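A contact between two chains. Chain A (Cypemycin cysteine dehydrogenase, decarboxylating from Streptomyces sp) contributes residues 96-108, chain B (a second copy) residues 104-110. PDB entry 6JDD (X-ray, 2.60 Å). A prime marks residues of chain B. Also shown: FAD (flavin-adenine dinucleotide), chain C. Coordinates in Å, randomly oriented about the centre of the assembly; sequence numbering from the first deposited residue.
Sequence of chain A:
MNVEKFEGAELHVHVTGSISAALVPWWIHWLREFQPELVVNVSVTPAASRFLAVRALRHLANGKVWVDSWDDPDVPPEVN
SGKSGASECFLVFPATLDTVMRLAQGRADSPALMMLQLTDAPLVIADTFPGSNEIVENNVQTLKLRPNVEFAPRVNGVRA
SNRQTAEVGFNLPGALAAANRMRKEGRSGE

Chain A (96-108) TLDTVMRLAQGRA
Chain B, residues 104-110: AQGRADS

A short helix that presents one carboxylate to a loop shows how a single acidic side chain can organise a subunit contact. In chain A, residues 97-103 are helical, with phi/psi near -60/-45 and i to i+4 bonds such as Met101 N to Leu97 O (2.9 Å). Thr96 (phi/psi -68/160, chi1 p) caps the start, its OG1 accepting from Thr99 N at 3.1 Å. Beyond the helix, Gln105 (-112/10), Gly106 (73/15) and Arg107 (-69/142) turn the chain. The same three residues of chain B have the same conformation there, leading into Ala108′ (-128/41) and Asp109′ (-87/10). The register is set by Asp98 and Ala108′, whose CA atoms lie 5.2 Å apart, and the stretches bury 438 Å² between them.

Charge pairing centres on Asp98. With chi1 t and chi2 64°, it meets the guanidinium of Arg107′ at its edge, so two N-H groups address two oxygens: Arg107′ NE to Asp98 OD1 is 2.7 Å and Arg107′ NH2 to Asp98 OD2 is 2.8 Å. Arg107′ leaves its CA sideways, but chi1 to chi3 all m fold it back so that its end comes nearer to the helix. Asp98 OD1 also accepts from Ala108′ N at 3.0 Å, tying the carboxylate to the loop backbone as well as to the side chain.

A further hydrogen bond lies past the helix, where Gln105 (chi1 m, chi2 t, chi3 11°) points toward chain B and its NE2 donates to Gln105′ O at 2.8 Å.

Like charges also approach. Arg107 NH1 and Arg107′ NH1 are 3.9 Å apart, and Arg102 NE lies 4.4 Å from Arg107′ NH2.

Packing fills the space between these polar links. Arg102 places its CG over one face of the Arg107′ guanidinium, 3.4 Å from Arg107′ NH2. Met101 (m, m, p) starts toward the loop, although its end leads away; its CG rests 3.4 Å from Gly106′ O. A CB on Gly106′ would fall 3.0 Å from Met101 SD, a clash, and the positive phi there independently favours glycine. Leu97 (t, p) sets CD2 4.3 Å from Ala108′ CB.

The flavin-adenine dinucleotide bridges both partners. Thr96 OG1 and Thr99 OG1 donate to FAD O1P at 2.6 and 2.7 Å, respectively, and Leu97 N donates to FAD O2 at 2.7 Å. From the other chain, Ala108′ O accepts from FAD O3' at 2.8 Å, and Arg107′ NH2 adds a weak bond to FAD O3B at 3.2 Å.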

# COMPACT_ATOMS: atom_id res chain seq x y z
N THR A 96 -13.95 -31.12 0.50
CA THR A 96 -12.53 -31.51 0.68
C THR A 96 -12.41 -32.49 1.88
O THR A 96 -13.23 -32.46 2.81
CB THR A 96 -11.63 -30.28 0.84
OG1 THR A 96 -12.17 -29.49 1.91
CG2 THR A 96 -11.56 -29.46 -0.44
N LEU A 97 -11.30 -33.21 1.88
CA LEU A 97 -10.80 -34.00 3.03
C LEU A 97 -10.76 -33.11 4.27
O LEU A 97 -11.37 -33.51 5.26
CB LEU A 97 -9.43 -34.55 2.65
CG LEU A 97 -8.66 -35.31 3.73
CD1 LEU A 97 -9.55 -36.28 4.46
CD2 LEU A 97 -7.52 -36.07 3.10
N ASP A 98 -10.20 -31.91 4.14
CA ASP A 98 -10.00 -31.04 5.30
C ASP A 98 -11.36 -30.55 5.82
O ASP A 98 -11.50 -30.38 7.03
CB ASP A 98 -9.03 -29.90 5.01
CG ASP A 98 -8.50 -29.34 6.32
OD1 ASP A 98 -7.81 -30.10 7.03
OD2 ASP A 98 -8.83 -28.18 6.64
N THR A 99 -12.30 -30.26 4.95
CA THR A 99 -13.60 -29.72 5.44
C THR A 99 -14.25 -30.84 6.26
O THR A 99 -14.78 -30.56 7.35
CB THR A 99 -14.49 -29.12 4.32
OG1 THR A 99 -14.17 -27.76 3.98
CG2 THR A 99 -15.95 -29.12 4.73
N VAL A 100 -14.16 -32.07 5.76
CA VAL A 100 -14.77 -33.24 6.45
C VAL A 100 -14.06 -33.54 7.77
O VAL A 100 -14.76 -33.79 8.71
CB VAL A 100 -14.81 -34.43 5.50
CG1 VAL A 100 -15.30 -35.67 6.21
CG2 VAL A 100 -15.73 -34.07 4.35
N MET A 101 -12.73 -33.45 7.83
CA MET A 101 -12.01 -33.58 9.11
C MET A 101 -12.50 -32.50 10.12
O MET A 101 -12.78 -32.83 11.26
CB MET A 101 -10.50 -33.50 8.90
CG MET A 101 -9.92 -34.57 8.03
SD MET A 101 -10.15 -36.30 8.63
CE MET A 101 -11.75 -36.71 7.91
N ARG A 102 -12.59 -31.24 9.66
CA ARG A 102 -13.02 -30.12 10.54
C ARG A 102 -14.44 -30.39 11.07
O ARG A 102 -14.70 -30.08 12.25
CB ARG A 102 -12.97 -28.80 9.77
CG ARG A 102 -11.57 -28.22 9.64
CD ARG A 102 -11.58 -26.71 9.48
NE ARG A 102 -12.04 -26.29 8.17
CZ ARG A 102 -12.85 -25.26 7.95
NH1 ARG A 102 -13.30 -24.54 8.96
NH2 ARG A 102 -13.21 -24.96 6.71
N LEU A 103 -15.31 -30.94 10.22
CA LEU A 103 -16.72 -31.23 10.59
C LEU A 103 -16.74 -32.37 11.63
O LEU A 103 -17.37 -32.24 12.65
CB LEU A 103 -17.44 -31.61 9.30
CG LEU A 103 -18.94 -31.78 9.44
CD1 LEU A 103 -19.62 -30.51 9.98
CD2 LEU A 103 -19.47 -32.19 8.08
N ALA A 104 -16.01 -33.43 11.34
CA ALA A 104 -15.83 -34.61 12.21
C ALA A 104 -15.23 -34.22 13.56
O ALA A 104 -15.31 -35.02 14.46
CB ALA A 104 -14.93 -35.60 11.53
N GLN A 105 -14.61 -33.05 13.66
CA GLN A 105 -13.87 -32.70 14.89
C GLN A 105 -14.60 -31.56 15.62
O GLN A 105 -14.02 -30.97 16.55
CB GLN A 105 -12.43 -32.39 14.51
CG GLN A 105 -11.73 -33.66 14.10
CD GLN A 105 -10.45 -33.46 13.32
OE1 GLN A 105 -9.92 -32.35 13.22
NE2 GLN A 105 -9.94 -34.56 12.76
N GLY A 106 -15.80 -31.23 15.19
CA GLY A 106 -16.60 -30.23 15.92
C GLY A 106 -16.11 -28.80 15.74
O GLY A 106 -16.61 -27.92 16.42
N ARG A 107 -15.26 -28.55 14.76
CA ARG A 107 -14.66 -27.21 14.55
C ARG A 107 -15.74 -26.22 14.08
O ARG A 107 -16.63 -26.59 13.32
CB ARG A 107 -13.48 -27.32 13.60
CG ARG A 107 -12.40 -28.29 14.07
CD ARG A 107 -11.79 -27.85 15.40
NE ARG A 107 -11.42 -26.44 15.37
CZ ARG A 107 -10.27 -25.98 14.99
NH1 ARG A 107 -9.32 -26.81 14.66
NH2 ARG A 107 -10.01 -24.68 14.96
N ALA A 108 -15.63 -24.98 14.60
CA ALA A 108 -16.48 -23.85 14.20
C ALA A 108 -15.60 -22.66 13.83
O ALA A 108 -15.96 -21.55 14.21
CB ALA A 108 -17.39 -23.50 15.34
N ALA B 104 -1.93 -36.37 13.27
CA ALA B 104 -2.73 -37.31 14.08
C ALA B 104 -4.22 -37.11 13.83
O ALA B 104 -4.97 -37.99 14.19
CB ALA B 104 -2.43 -37.09 15.54
N GLN B 105 -4.64 -35.97 13.29
CA GLN B 105 -6.08 -35.67 13.18
C GLN B 105 -6.50 -35.69 11.71
O GLN B 105 -7.61 -35.24 11.39
CB GLN B 105 -6.35 -34.36 13.90
CG GLN B 105 -6.19 -34.56 15.39
CD GLN B 105 -6.02 -33.28 16.19
OE1 GLN B 105 -6.21 -32.17 15.68
NE2 GLN B 105 -5.67 -33.45 17.47
N GLY B 106 -5.63 -36.15 10.84
CA GLY B 106 -6.02 -36.30 9.42
C GLY B 106 -6.13 -34.98 8.66
O GLY B 106 -6.59 -35.00 7.53
N ARG B 107 -5.60 -33.90 9.21
CA ARG B 107 -5.73 -32.57 8.59
C ARG B 107 -4.91 -32.50 7.30
O ARG B 107 -3.83 -33.08 7.22
CB ARG B 107 -5.35 -31.50 9.61
CG ARG B 107 -6.17 -31.55 10.89
CD ARG B 107 -7.66 -31.31 10.62
NE ARG B 107 -7.86 -30.15 9.77
CZ ARG B 107 -8.01 -28.92 10.20
NH1 ARG B 107 -8.06 -28.70 11.49
NH2 ARG B 107 -8.17 -27.91 9.38
N ALA B 108 -5.49 -31.81 6.30
CA ALA B 108 -4.84 -31.52 5.01
C ALA B 108 -4.93 -30.02 4.72
O ALA B 108 -5.19 -29.69 3.57
CB ALA B 108 -5.52 -32.31 3.93
N ASP B 109 -4.73 -29.17 5.73
CA ASP B 109 -4.92 -27.68 5.58
C ASP B 109 -3.62 -27.00 5.07
O ASP B 109 -3.49 -25.74 5.13
CB ASP B 109 -5.41 -27.06 6.90
CG ASP B 109 -4.55 -27.40 8.11
OD1 ASP B 109 -3.74 -28.35 8.00
OD2 ASP B 109 -4.76 -26.77 9.16
N SER B 110 -2.65 -27.80 4.65
CA SER B 110 -1.43 -27.33 3.98
C SER B 110 -1.02 -28.42 3.01
O SER B 110 -1.38 -29.55 3.16
CB SER B 110 -0.36 -26.97 4.95
OG SER B 110 0.35 -28.09 5.44
PA FAD C . -10.89 -23.25 3.93
O1A FAD C . -11.86 -22.36 4.65
O2A FAD C . -10.23 -22.72 2.70
O5B FAD C . -9.78 -23.76 4.96
C5B FAD C . -8.56 -22.99 5.10
C4B FAD C . -7.94 -23.28 6.45
O4B FAD C . -7.63 -22.03 7.11
C3B FAD C . -8.82 -24.07 7.44
O3B FAD C . -8.04 -24.96 8.23
C2B FAD C . -9.44 -22.96 8.29
O2B FAD C . -9.83 -23.40 9.57
C1B FAD C . -8.28 -21.97 8.37
N9A FAD C . -8.69 -20.59 8.60
C8A FAD C . -9.79 -20.16 9.31
N7A FAD C . -9.88 -18.85 9.34
C5A FAD C . -8.78 -18.40 8.61
C6A FAD C . -8.32 -17.11 8.27
N6A FAD C . -8.93 -15.99 8.64
N1A FAD C . -7.19 -17.03 7.53
C2A FAD C . -6.59 -18.17 7.16
N3A FAD C . -6.93 -19.43 7.41
C4A FAD C . -8.05 -19.47 8.15
N1 FAD C . -8.41 -31.15 -1.29
C2 FAD C . -9.33 -32.14 -1.28
O2 FAD C . -9.74 -32.61 -0.21
N3 FAD C . -9.85 -32.66 -2.42
C4 FAD C . -9.46 -32.22 -3.66
O4 FAD C . -9.95 -32.72 -4.67
C4X FAD C . -8.50 -31.18 -3.72
N5 FAD C . -8.13 -30.75 -4.89
C5X FAD C . -7.20 -29.74 -4.92
C6 FAD C . -6.78 -29.26 -6.18
C7 FAD C . -5.85 -28.25 -6.28
C7M FAD C . -5.42 -27.76 -7.64
C8 FAD C . -5.30 -27.69 -5.11
C8M FAD C . -4.27 -26.58 -5.20
C9 FAD C . -5.70 -28.15 -3.87
C9A FAD C . -6.65 -29.18 -3.75
N10 FAD C . -7.08 -29.67 -2.52
C10 FAD C . -8.01 -30.69 -2.46
C1' FAD C . -6.53 -29.11 -1.28
C2' FAD C . -7.47 -28.12 -0.63
O2' FAD C . -7.61 -26.98 -1.46
C3' FAD C . -6.96 -27.69 0.75
O3' FAD C . -7.03 -28.79 1.64
C4' FAD C . -7.73 -26.51 1.35
O4' FAD C . -7.17 -26.16 2.61
C5' FAD C . -9.20 -26.80 1.52
O5' FAD C . -9.83 -25.72 2.26
P FAD C . -11.43 -25.67 2.37
O1P FAD C . -11.91 -27.02 2.81
O2P FAD C . -11.97 -25.09 1.11
O3P FAD C . -11.63 -24.62 3.56